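Poly(Beta-D-mannuronate) lyase (Pseudopedobacter saltans, PDB 7O79) probably acts as a poly(beta-D-mannuronate) lyase, cutting alginate chains, and is built on a parallel beta-helix. Local coordinates at residues S394-D399 with S434-R439; A331-G336 with T358-S363; I258-Q263 with G318-N323; G230-R235 with N240-N245. One frame throughout, in Å; residues are numbered along the deposited sequence.

Contact 1 (S394-D399 with S434-R439); sequences SNLVYD and SKPGVR
Pro436 presses its ring carbons against Ser394 and Leu396, and almost all of the tight packing is made by this one ring. Its CG lies 3.6 Å from Ser394 O, with CB of Pro436 3.8 Å from the same oxygen. On the Leu396 side the branched end does not do the touching: Leu396 CB meets Pro436 CG at 4.1 Å. With CG set anti to the backbone N (chi1 174°), Leu396 turns its branched end off to the side and leaves CB nearest the ring. The loose, open part is the hydroxyl end of exposed Ser394, whose CB stays 5.3 Å from Pro436 CG; the Ser394 hydroxyl takes no part, and only 116 Å² is buried in all.

The contact sits at the last turn of the beta-helix, where the irregular tail 434-439 runs back over the outside of the turns, as hydrogen bonds from Gly437 O to Asn322 ND2 and Arg439 N to Asn269 OD1 attest. Leu396 bonds through its backbone to Asn360 and Ile362, and Pro436 rests on Ile361. Apolar carbons and one carbonyl at van der Waals range give little direction, so neighbouring bonds probably set the tail's position.

Contact 2 (A331-G336 with T358-S363); sequences AGINIG and THNIIS
Asn360 ND2 donates to Tyr320 O on the preceding coil while Ile333 CD1 lies 3.9 Å away from it, so a bonded amide nitrogen here also serves as a packing surface. The other end of the same amide is held too, since Asn360 OD1 accepts from the backbone N of Asn323. Two bonds from one neighbouring coil thus fix the rotation of the group. Ile333 crosses Asn360 at about a right angle and sets its terminal methyl on the side chain, with CD1 4.0 Å from Asn360 CG.

Ile362 supplies the rest. Its CD1 meets Ile333 CD1 at 4.1 Å, methyl against methyl, and its other branch goes to the backbone, where Ile362 CG2 stands 3.6 Å from Gly332 CA. This is the tightest approach between the segments, and it coincides with a residue that has no side chain to intervene. A chi2 of 146° takes Ile362 CD1 off the fully extended position, which is consistent with close packing.

The segments belong to different faces of the parallel beta-helix: 331-336 lies between strands 280-283 and 371-373, with backbone bonds to both sides, whereas 358-363 lies between strands 319-328 and 391-397. No polar bond joins the two segments, so the chemistry implies that they cohere through apolar packing, beside an inward-facing asparagine satisfied by the adjacent coil.

Contact 3 (I258-Q263 with G318-N323); sequences IRLAGQ and GLYVNN
Leu260 and Tyr320 make the apolar part of this contact. The leucine comes to the ring at its edge, near the ring plane, with Leu260 CG 4.2 Å from Tyr320 CE1. At the phenol end, Leu260 CB is 4.0 Å from Tyr320 OH. The tyrosine gets there because its CG is anti to the carbonyl carbon (chi1 -60°), which sends the ring across the interior; Val267, Leu280 and Leu282 are further neighbours of that ring.

This interior is the core of a parallel beta-helix. Strand 255-260 and the weakly bonded strand at about 319-321 lie on separate faces of the coil stack, and the side chains of Leu260 and Tyr320 both leave their backbones toward the opposing segment.

The polar part runs through water. A water 2.8 Å from Tyr320 OH accepts from that hydroxyl and donates to Gly262 O, also at 2.8 Å. The two bonds open at about 104° at the water oxygen, close to tetrahedral. Directly, Tyr320 OH and Gly262 O are 4.4 Å apart, too far for a bond of their own. In the second shell, Asn323 carries the inner asparagine ladder onward: its OD1 accepts from Asn270 ND2, and its ND2 donates to Val267 O.

Contact 4 (G230-R235 with N240-N245); sequences GGIVGR and NTIEEN
Ile232 and Ile242 meet inside the parallel beta-helix, one on each of two faces of its wall. The first shell is small and apolar: Ile232 CG2 touches Ile242 CD1 at 4.0 Å. The two side chains lie alongside each other, pointing opposite ways, so the branch methyl of one meets the terminal methyl of the other. Ile242 has CG1 anti to its carbonyl carbon (chi1 -58°) and continues extended, which carries CD1 inward. The CA atoms of Ile232 and Ile242 remain 8.5 Å apart, evidence that side chains alone span the gap. A second, looser touch runs from Ile232 CD1 to Asn245 CG at 4.4 Å.

The next shell fixes these groups. Ile232 is held through its strand, whose backbone bonds to Arg259 and Gly257 join it to strand 255-260. Ile242 also packs on Val220, Ile258 and Leu260, from coils before and after its own. Asn245 presents its amide carbon to Ile232 while both polar ends are engaged: OD1 accepts from Asn223 N, and ND2 donates to Val220 O and to Asn270 OD1. This is part of the asparagine ladder on the inside of the helix, and a polar group in the core is thereby satisfied. The same Asn270 turns its other amide atom back to this segment, its ND2 donating to Ile242 O.

Overall arrangement
From the N terminus, contact 4 comes first, closing a short loop of four residues between neighbouring faces of one coil. Contact 3 spans 54 residues, including strand 280-283 and the small antiparallel pair 299-300 with 308-309. Contact 2 then closes 21 residues, and contact 1 spans 34, of which 27 (406-432) are not modelled, to bring the C-terminal tail back. The four follow in series; none nests or crosses. Strands 230-236 and 255-260 are neighbours in one sheet, linking contacts 4 and 3, while 319-328, 356-364 and 391-397 run side by side, linking contacts 3, 2 and 1. The centres of contacts 4 and 1 lie about 20 Å apart.

Contact 1 (S394-D399 with S434-R439)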
loop_
_atom_site.group_PDB
_atom_site.type_symbol
_atom_site.label_atom_id
_atom_site.label_comp_id
_atom_site.label_asym_id
_atom_site.label_seq_id
_atom_site.Cartn_x
_atom_site.Cartn_y
_atom_site.Cartn_z
ATOM N N SER A 394 -9.772 26.894 -9.406
ATOM C CA SER A 394 -10.956 26.375 -8.730
ATOM C C SER A 394 -10.590 25.649 -7.438
ATOM O O SER A 394 -11.300 24.753 -6.989
ATOM C CB SER A 394 -11.762 25.465 -9.652
ATOM O OG SER A 394 -12.257 26.183 -10.762
ATOM N N ASN A 395 -9.471 26.019 -6.833
ATOM C CA ASN A 395 -9.114 25.515 -5.522
ATOM C C ASN A 395 -9.568 26.517 -4.470
ATOM O O ASN A 395 -9.434 27.731 -4.654
ATOM C CB ASN A 395 -7.610 25.270 -5.435
ATOM C CG ASN A 395 -7.166 24.210 -6.402
ATOM O OD1 ASN A 395 -7.714 23.114 -6.395
ATOM N ND2 ASN A 395 -6.203 24.533 -7.266
ATOM N N LEU A 396 -10.126 26.012 -3.383
ATOM C CA LEU A 396 -10.766 26.860 -2.390
ATOM C C LEU A 396 -10.053 26.711 -1.053
ATOM O O LEU A 396 -10.028 25.619 -0.475
ATOM C CB LEU A 396 -12.247 26.504 -2.288
ATOM C CG LEU A 396 -13.074 27.190 -1.206
ATOM C CD1 LEU A 396 -12.984 28.711 -1.301
ATOM C CD2 LEU A 396 -14.518 26.725 -1.366
ATOM N N VAL A 397 -9.472 27.805 -0.571
ATOM C CA VAL A 397 -8.728 27.822 0.686
ATOM C C VAL A 397 -9.584 28.491 1.752
ATOM O O VAL A 397 -9.909 29.683 1.641
ATOM C CB VAL A 397 -7.378 28.542 0.539
ATOM C CG1 VAL A 397 -6.610 28.469 1.845
ATOM C CG2 VAL A 397 -6.559 27.921 -0.604
ATOM N N TYR A 398 -9.927 27.727 2.787
ATOM C CA TYR A 398 -10.713 28.203 3.914
ATOM C C TYR A 398 -9.841 28.732 5.036
ATOM O O TYR A 398 -8.704 28.302 5.223
ATOM C CB TYR A 398 -11.593 27.094 4.483
ATOM C CG TYR A 398 -12.792 26.756 3.640
ATOM C CD1 TYR A 398 -12.673 25.972 2.507
ATOM C CD2 TYR A 398 -14.047 27.247 3.966
ATOM C CE1 TYR A 398 -13.781 25.658 1.739
ATOM C CE2 TYR A 398 -15.161 26.946 3.201
ATOM C CZ TYR A 398 -15.025 26.157 2.089
ATOM O OH TYR A 398 -16.135 25.847 1.334
ATOM N N ASP A 399 -10.401 29.673 5.798
ATOM C CA ASP A 399 -9.841 30.023 7.093
ATOM C C ASP A 399 -9.852 28.760 7.946
ATOM O O ASP A 399 -10.890 28.112 8.093
ATOM C CB ASP A 399 -10.673 31.145 7.741
ATOM C CG ASP A 399 -10.159 31.565 9.103
ATOM O OD1 ASP A 399 -9.312 30.872 9.712
ATOM O OD2 ASP A 399 -10.605 32.621 9.581
ATOM N N SER A 434 -20.467 22.386 -9.893
ATOM C CA SER A 434 -19.101 21.865 -9.980
ATOM C C SER A 434 -18.245 22.321 -8.798
ATOM O O SER A 434 -17.214 22.978 -8.987
ATOM C CB SER A 434 -18.443 22.305 -11.291
ATOM N N LYS A 435 -18.648 21.936 -7.585
ATOM C CA LYS A 435 -18.061 22.465 -6.364
ATOM C C LYS A 435 -16.679 21.864 -6.098
ATOM O O LYS A 435 -16.408 20.713 -6.460
ATOM C CB LYS A 435 -18.981 22.180 -5.181
ATOM N N PRO A 436 -15.784 22.626 -5.468
ATOM C CA PRO A 436 -14.478 22.077 -5.085
ATOM C C PRO A 436 -14.638 20.993 -4.029
ATOM O O PRO A 436 -15.703 20.809 -3.428
ATOM C CB PRO A 436 -13.727 23.286 -4.521
ATOM C CG PRO A 436 -14.369 24.464 -5.142
ATOM C CD PRO A 436 -15.838 24.089 -5.284
ATOM N N GLY A 437 -13.537 20.281 -3.786
ATOM C CA GLY A 437 -13.530 19.232 -2.791
ATOM C C GLY A 437 -14.164 17.951 -3.297
ATOM O O GLY A 437 -14.614 17.836 -4.435
ATOM N N VAL A 438 -14.200 16.964 -2.405
ATOM C CA VAL A 438 -14.650 15.609 -2.715
ATOM C C VAL A 438 -16.064 15.627 -3.294
ATOM O O VAL A 438 -17.021 15.970 -2.593
ATOM C CB VAL A 438 -14.569 14.744 -1.444
ATOM C CG1 VAL A 438 -15.338 13.426 -1.612
ATOM C CG2 VAL A 438 -13.102 14.540 -1.042
ATOM N N ARG A 439 -16.212 15.274 -4.581
ATOM C CA ARG A 439 -17.542 15.287 -5.199
ATOM C C ARG A 439 -18.275 13.952 -5.095
ATOM O O ARG A 439 -19.509 13.940 -5.056
ATOM C CB ARG A 439 -17.466 15.734 -6.670
ATOM C CG ARG A 439 -16.674 14.817 -7.582
ATOM C CD ARG A 439 -16.617 15.309 -9.043
ATOM N NE ARG A 439 -17.898 15.244 -9.752
ATOM C CZ ARG A 439 -18.333 14.137 -10.359
ATOM N NH1 ARG A 439 -17.578 13.039 -10.318
ATOM N NH2 ARG A 439 -19.501 14.112 -11.007
#

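Contact 2 (A331-G336 with T358-S363)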
loop_
_atom_site.group_PDB
_atom_site.type_symbol
_atom_site.label_atom_id
_atom_site.label_comp_id
_atom_site.label_asym_id
_atom_site.label_seq_id
_atom_site.Cartn_x
_atom_site.Cartn_y
_atom_site.Cartn_z
ATOM N N ALA A 331 2.034 21.855 4.125
ATOM C CA ALA A 331 1.388 22.517 3.006
ATOM C C ALA A 331 0.158 21.718 2.583
ATOM O O ALA A 331 0.079 20.512 2.795
ATOM C CB ALA A 331 2.365 22.661 1.827
ATOM N N GLY A 332 -0.817 22.401 1.995
ATOM C CA GLY A 332 -1.977 21.670 1.513
ATOM C C GLY A 332 -1.602 20.812 0.320
ATOM O O GLY A 332 -1.738 19.582 0.328
ATOM N N ILE A 333 -1.128 21.470 -0.728
ATOM C CA ILE A 333 -0.601 20.799 -1.902
ATOM C C ILE A 333 0.805 21.329 -2.120
ATOM O O ILE A 333 1.002 22.544 -2.252
ATOM C CB ILE A 333 -1.482 21.013 -3.142
ATOM C CG1 ILE A 333 -2.917 20.548 -2.834
ATOM C CG2 ILE A 333 -0.887 20.277 -4.355
ATOM C CD1 ILE A 333 -3.921 20.650 -3.993
ATOM N N ASN A 334 1.780 20.427 -2.109
ATOM C CA ASN A 334 3.180 20.770 -2.309
ATOM C C ASN A 334 3.540 20.339 -3.731
ATOM O O ASN A 334 3.708 19.149 -4.004
ATOM C CB ASN A 334 4.028 20.091 -1.239
ATOM C CG ASN A 334 5.517 20.410 -1.353
ATOM O OD1 ASN A 334 5.933 21.259 -2.128
ATOM N ND2 ASN A 334 6.312 19.737 -0.554
ATOM N N ILE A 335 3.586 21.306 -4.649
ATOM C CA ILE A 335 3.930 21.057 -6.048
ATOM C C ILE A 335 5.444 21.211 -6.157
ATOM O O ILE A 335 5.966 22.323 -6.273
ATOM C CB ILE A 335 3.188 21.996 -7.000
ATOM C CG1 ILE A 335 1.686 22.028 -6.671
ATOM C CG2 ILE A 335 3.380 21.572 -8.459
ATOM C CD1 ILE A 335 0.915 23.075 -7.457
ATOM N N GLY A 336 6.161 20.090 -6.069
ATOM C CA GLY A 336 7.603 20.135 -6.167
ATOM C C GLY A 336 8.326 19.826 -4.870
ATOM O O GLY A 336 9.279 20.519 -4.516
ATOM N N THR A 358 -7.027 20.901 -9.669
ATOM C CA THR A 358 -8.187 21.797 -9.624
ATOM C C THR A 358 -9.269 21.237 -8.711
ATOM O O THR A 358 -9.281 20.051 -8.387
ATOM C CB THR A 358 -8.835 22.009 -10.997
ATOM O OG1 THR A 358 -9.348 20.761 -11.469
ATOM C CG2 THR A 358 -7.848 22.559 -11.999
ATOM N N HIS A 359 -10.194 22.117 -8.312
ATOM C CA HIS A 359 -11.381 21.728 -7.556
ATOM C C HIS A 359 -11.036 21.037 -6.239
ATOM O O HIS A 359 -11.744 20.143 -5.780
ATOM C CB HIS A 359 -12.312 20.872 -8.417
ATOM C CG HIS A 359 -12.792 21.583 -9.642
ATOM N ND1 HIS A 359 -12.057 21.653 -10.808
ATOM C CD2 HIS A 359 -13.929 22.286 -9.872
ATOM C CE1 HIS A 359 -12.729 22.350 -11.708
ATOM N NE2 HIS A 359 -13.866 22.747 -11.165
ATOM N N ASN A 360 -9.984 21.513 -5.586
ATOM C CA ASN A 360 -9.572 21.000 -4.290
ATOM C C ASN A 360 -9.960 21.987 -3.198
ATOM O O ASN A 360 -9.981 23.200 -3.424
ATOM C CB ASN A 360 -8.057 20.765 -4.274
ATOM C CG ASN A 360 -7.640 19.704 -5.283
ATOM O OD1 ASN A 360 -7.953 18.519 -5.119
ATOM N ND2 ASN A 360 -6.970 20.131 -6.357
ATOM N N ILE A 361 -10.263 21.457 -2.012
ATOM C CA ILE A 361 -10.536 22.255 -0.817
ATOM C C ILE A 361 -9.358 22.084 0.129
ATOM O O ILE A 361 -8.895 20.955 0.331
ATOM C CB ILE A 361 -11.849 21.824 -0.140
ATOM C CG1 ILE A 361 -13.047 22.312 -0.952
ATOM C CG2 ILE A 361 -11.902 22.321 1.327
ATOM C CD1 ILE A 361 -14.371 21.892 -0.363
ATOM N N ILE A 362 -8.857 23.200 0.692
ATOM C CA ILE A 362 -7.638 23.197 1.500
ATOM C C ILE A 362 -7.775 24.136 2.696
ATOM O O ILE A 362 -8.294 25.254 2.577
ATOM C CB ILE A 362 -6.389 23.617 0.692
ATOM C CG1 ILE A 362 -6.235 22.833 -0.617
ATOM C CG2 ILE A 362 -5.128 23.471 1.529
ATOM C CD1 ILE A 362 -5.639 23.676 -1.734
ATOM N N SER A 363 -7.257 23.694 3.840
ATOM C CA SER A 363 -6.923 24.589 4.941
ATOM C C SER A 363 -5.699 24.031 5.651
ATOM O O SER A 363 -5.487 22.817 5.678
ATOM C CB SER A 363 -8.118 24.774 5.892
ATOM O OG SER A 363 -8.173 23.755 6.876
#

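Contact 3 (I258-Q263 with G318-N323)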
loop_
_atom_site.group_PDB
_atom_site.type_symbol
_atom_site.label_atom_id
_atom_site.label_comp_id
_atom_site.label_asym_id
_atom_site.label_seq_id
_atom_site.Cartn_x
_atom_site.Cartn_y
_atom_site.Cartn_z
ATOM N N ILE A 258 -1.085 12.241 0.909
ATOM C CA ILE A 258 -0.781 11.502 -0.308
ATOM C C ILE A 258 0.480 12.080 -0.939
ATOM O O ILE A 258 0.668 13.302 -0.970
ATOM C CB ILE A 258 -1.992 11.538 -1.271
ATOM C CG1 ILE A 258 -3.194 10.849 -0.610
ATOM C CG2 ILE A 258 -1.673 10.899 -2.603
ATOM C CD1 ILE A 258 -4.559 11.235 -1.190
ATOM N N ARG A 259 1.354 11.195 -1.421
ATOM C CA ARG A 259 2.605 11.600 -2.050
ATOM C C ARG A 259 2.867 10.768 -3.301
ATOM O O ARG A 259 2.769 9.536 -3.262
ATOM C CB ARG A 259 3.767 11.467 -1.077
ATOM C CG ARG A 259 5.108 11.436 -1.754
ATOM C CD ARG A 259 6.217 11.853 -0.815
ATOM N NE ARG A 259 6.678 10.800 0.088
ATOM C CZ ARG A 259 7.619 9.896 -0.193
ATOM N NH1 ARG A 259 8.176 9.846 -1.402
ATOM N NH2 ARG A 259 7.996 9.021 0.737
ATOM N N LEU A 260 3.195 11.439 -4.414
ATOM C CA LEU A 260 3.372 10.756 -5.690
ATOM C C LEU A 260 4.687 11.137 -6.351
ATOM O O LEU A 260 5.085 12.309 -6.339
ATOM C CB LEU A 260 2.259 11.083 -6.708
ATOM C CG LEU A 260 0.903 10.376 -6.680
ATOM C CD1 LEU A 260 1.077 8.862 -6.896
ATOM C CD2 LEU A 260 0.135 10.691 -5.432
ATOM N N ALA A 261 5.321 10.146 -6.980
ATOM C CA ALA A 261 6.216 10.360 -8.118
ATOM C C ALA A 261 5.609 9.682 -9.343
ATOM O O ALA A 261 4.874 8.697 -9.215
ATOM C CB ALA A 261 7.615 9.790 -7.850
ATOM N N GLY A 262 5.906 10.205 -10.535
ATOM C CA GLY A 262 5.543 9.517 -11.762
ATOM C C GLY A 262 4.365 10.160 -12.483
ATOM O O GLY A 262 3.781 11.155 -12.046
ATOM N N GLN A 263 4.020 9.556 -13.621
ATOM C CA GLN A 263 3.134 10.211 -14.565
ATOM C C GLN A 263 1.793 9.492 -14.667
ATOM O O GLN A 263 1.688 8.285 -14.421
ATOM C CB GLN A 263 3.785 10.317 -15.949
ATOM C CG GLN A 263 3.989 8.990 -16.661
ATOM C CD GLN A 263 4.667 9.164 -18.029
ATOM O OE1 GLN A 263 5.875 9.423 -18.108
ATOM N NE2 GLN A 263 3.890 9.028 -19.101
ATOM N N GLY A 318 -0.851 14.152 -14.701
ATOM C CA GLY A 318 -1.717 13.529 -13.722
ATOM C C GLY A 318 -2.997 14.323 -13.476
ATOM O O GLY A 318 -3.119 15.482 -13.866
ATOM N N LEU A 319 -3.956 13.667 -12.818
ATOM C CA LEU A 319 -5.229 14.285 -12.448
ATOM C C LEU A 319 -5.304 14.341 -10.927
ATOM O O LEU A 319 -5.369 13.300 -10.267
ATOM C CB LEU A 319 -6.405 13.490 -13.020
ATOM C CG LEU A 319 -7.769 14.181 -13.022
ATOM C CD1 LEU A 319 -7.837 15.277 -14.097
ATOM C CD2 LEU A 319 -8.880 13.150 -13.222
ATOM N N TYR A 320 -5.313 15.551 -10.369
ATOM C CA TYR A 320 -5.314 15.769 -8.921
ATOM C C TYR A 320 -6.506 16.670 -8.590
ATOM O O TYR A 320 -6.316 17.864 -8.381
ATOM C CB TYR A 320 -3.963 16.388 -8.467
ATOM C CG TYR A 320 -2.786 15.487 -8.805
ATOM C CD1 TYR A 320 -2.447 14.421 -7.980
ATOM C CD2 TYR A 320 -2.049 15.677 -9.970
ATOM C CE1 TYR A 320 -1.372 13.575 -8.299
ATOM C CE2 TYR A 320 -0.970 14.828 -10.298
ATOM C CZ TYR A 320 -0.655 13.778 -9.459
ATOM O OH TYR A 320 0.405 12.945 -9.770
ATOM N N VAL A 321 -7.720 16.089 -8.540
ATOM C CA VAL A 321 -8.966 16.856 -8.614
ATOM C C VAL A 321 -9.927 16.421 -7.517
ATOM O O VAL A 321 -9.935 15.259 -7.092
ATOM C CB VAL A 321 -9.639 16.702 -10.013
ATOM C CG1 VAL A 321 -10.901 17.529 -10.112
ATOM C CG2 VAL A 321 -8.702 17.177 -11.094
ATOM N N ASN A 322 -10.748 17.373 -7.052
ATOM C CA ASN A 322 -11.859 17.075 -6.146
ATOM C C ASN A 322 -11.411 16.357 -4.885
ATOM O O ASN A 322 -12.068 15.417 -4.427
ATOM C CB ASN A 322 -12.938 16.258 -6.845
ATOM C CG ASN A 322 -13.674 17.061 -7.879
ATOM O OD1 ASN A 322 -13.641 16.747 -9.062
ATOM N ND2 ASN A 322 -14.356 18.113 -7.429
ATOM N N ASN A 323 -10.281 16.784 -4.332
ATOM C CA ASN A 323 -9.826 16.294 -3.039
ATOM C C ASN A 323 -10.056 17.359 -1.976
ATOM O O ASN A 323 -10.239 18.539 -2.275
ATOM C CB ASN A 323 -8.339 15.914 -3.083
ATOM C CG ASN A 323 -8.028 14.844 -4.134
ATOM O OD1 ASN A 323 -8.306 13.658 -3.927
ATOM N ND2 ASN A 323 -7.436 15.259 -5.261
HETATM O O HOH W 1 1.176 12.193 -12.375
#

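Contact 4 (G230-R235 with N240-N245)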
loop_
_atom_site.group_PDB
_atom_site.type_symbol
_atom_site.label_atom_id
_atom_site.label_comp_id
_atom_site.label_asym_id
_atom_site.label_seq_id
_atom_site.Cartn_x
_atom_site.Cartn_y
_atom_site.Cartn_z
ATOM N N GLY A 230 3.049 8.471 8.675
ATOM C CA GLY A 230 3.323 8.218 7.273
ATOM C C GLY A 230 2.163 8.614 6.388
ATOM O O GLY A 230 1.166 9.195 6.829
ATOM N N GLY A 231 2.303 8.278 5.097
ATOM C CA GLY A 231 1.299 8.613 4.108
ATOM C C GLY A 231 1.125 7.502 3.088
ATOM O O GLY A 231 1.810 6.474 3.134
ATOM N N ILE A 232 0.193 7.730 2.168
ATOM C CA ILE A 232 -0.044 6.827 1.044
ATOM C C ILE A 232 0.838 7.309 -0.096
ATOM O O ILE A 232 0.721 8.464 -0.523
ATOM C CB ILE A 232 -1.523 6.825 0.624
ATOM C CG1 ILE A 232 -2.410 6.251 1.735
ATOM C CG2 ILE A 232 -1.706 5.997 -0.661
ATOM C CD1 ILE A 232 -3.916 6.391 1.454
ATOM N N VAL A 233 1.748 6.458 -0.567
ATOM C CA VAL A 233 2.847 6.932 -1.404
ATOM C C VAL A 233 2.924 6.117 -2.695
ATOM O O VAL A 233 3.044 4.884 -2.658
ATOM C CB VAL A 233 4.189 6.893 -0.651
ATOM C CG1 VAL A 233 5.331 7.298 -1.561
ATOM C CG2 VAL A 233 4.141 7.815 0.554
ATOM N N GLY A 234 2.839 6.808 -3.833
ATOM C CA GLY A 234 3.357 6.286 -5.088
ATOM C C GLY A 234 4.852 6.566 -5.190
ATOM O O GLY A 234 5.262 7.651 -5.599
ATOM N N ARG A 235 5.684 5.619 -4.765
ATOM C CA ARG A 235 7.134 5.841 -4.754
ATOM C C ARG A 235 7.755 5.677 -6.138
ATOM O O ARG A 235 8.620 6.468 -6.534
ATOM C CB ARG A 235 7.800 4.876 -3.773
ATOM C CG ARG A 235 9.329 4.899 -3.804
ATOM C CD ARG A 235 9.920 6.267 -3.450
ATOM N NE ARG A 235 11.376 6.236 -3.509
ATOM C CZ ARG A 235 12.099 6.387 -4.618
ATOM N NH1 ARG A 235 11.505 6.656 -5.788
ATOM N NH2 ARG A 235 13.432 6.309 -4.548
ATOM N N ASN A 240 -1.034 5.184 -11.456
ATOM C CA ASN A 240 -1.671 4.641 -10.269
ATOM C C ASN A 240 -2.909 5.452 -9.918
ATOM O O ASN A 240 -3.031 6.618 -10.289
ATOM C CB ASN A 240 -0.697 4.595 -9.095
ATOM C CG ASN A 240 0.316 3.474 -9.254
ATOM O OD1 ASN A 240 -0.061 2.322 -9.524
ATOM N ND2 ASN A 240 1.598 3.804 -9.140
ATOM N N THR A 241 -3.844 4.804 -9.226
ATOM C CA THR A 241 -5.121 5.414 -8.871
ATOM C C THR A 241 -5.265 5.434 -7.358
ATOM O O THR A 241 -5.179 4.390 -6.701
ATOM C CB THR A 241 -6.296 4.679 -9.519
ATOM O OG1 THR A 241 -6.214 4.802 -10.942
ATOM C CG2 THR A 241 -7.621 5.262 -9.047
ATOM N N ILE A 242 -5.471 6.626 -6.807
ATOM C CA ILE A 242 -5.655 6.820 -5.372
ATOM C C ILE A 242 -6.928 7.645 -5.239
ATOM O O ILE A 242 -6.920 8.850 -5.501
ATOM C CB ILE A 242 -4.450 7.513 -4.721
ATOM C CG1 ILE A 242 -3.192 6.674 -4.976
ATOM C CG2 ILE A 242 -4.647 7.639 -3.210
ATOM C CD1 ILE A 242 -1.927 7.295 -4.457
ATOM N N GLU A 243 -8.029 6.998 -4.857
ATOM C CA GLU A 243 -9.354 7.603 -4.939
ATOM C C GLU A 243 -10.210 7.233 -3.746
ATOM O O GLU A 243 -10.162 6.102 -3.268
ATOM C CB GLU A 243 -10.101 7.182 -6.213
ATOM C CG GLU A 243 -9.472 7.700 -7.476
ATOM C CD GLU A 243 -10.235 7.293 -8.727
ATOM O OE1 GLU A 243 -9.956 7.890 -9.793
ATOM O OE2 GLU A 243 -11.057 6.348 -8.650
ATOM N N GLU A 244 -11.004 8.201 -3.293
ATOM C CA GLU A 244 -12.079 7.979 -2.323
ATOM C C GLU A 244 -11.577 7.438 -0.992
ATOM O O GLU A 244 -12.308 6.729 -0.292
ATOM C CB GLU A 244 -13.168 7.074 -2.904
ATOM C CG GLU A 244 -13.954 7.747 -4.026
ATOM C CD GLU A 244 -14.568 6.753 -4.994
ATOM O OE1 GLU A 244 -14.304 6.867 -6.207
ATOM O OE2 GLU A 244 -15.309 5.855 -4.544
ATOM N N ASN A 245 -10.343 7.788 -0.620
ATOM C CA ASN A 245 -9.780 7.388 0.662
ATOM C C ASN A 245 -10.080 8.449 1.713
ATOM O O ASN A 245 -10.350 9.607 1.394
ATOM C CB ASN A 245 -8.262 7.174 0.576
ATOM C CG ASN A 245 -7.878 6.102 -0.423
ATOM O OD1 ASN A 245 -7.984 4.909 -0.130
ATOM N ND2 ASN A 245 -7.422 6.518 -1.615
#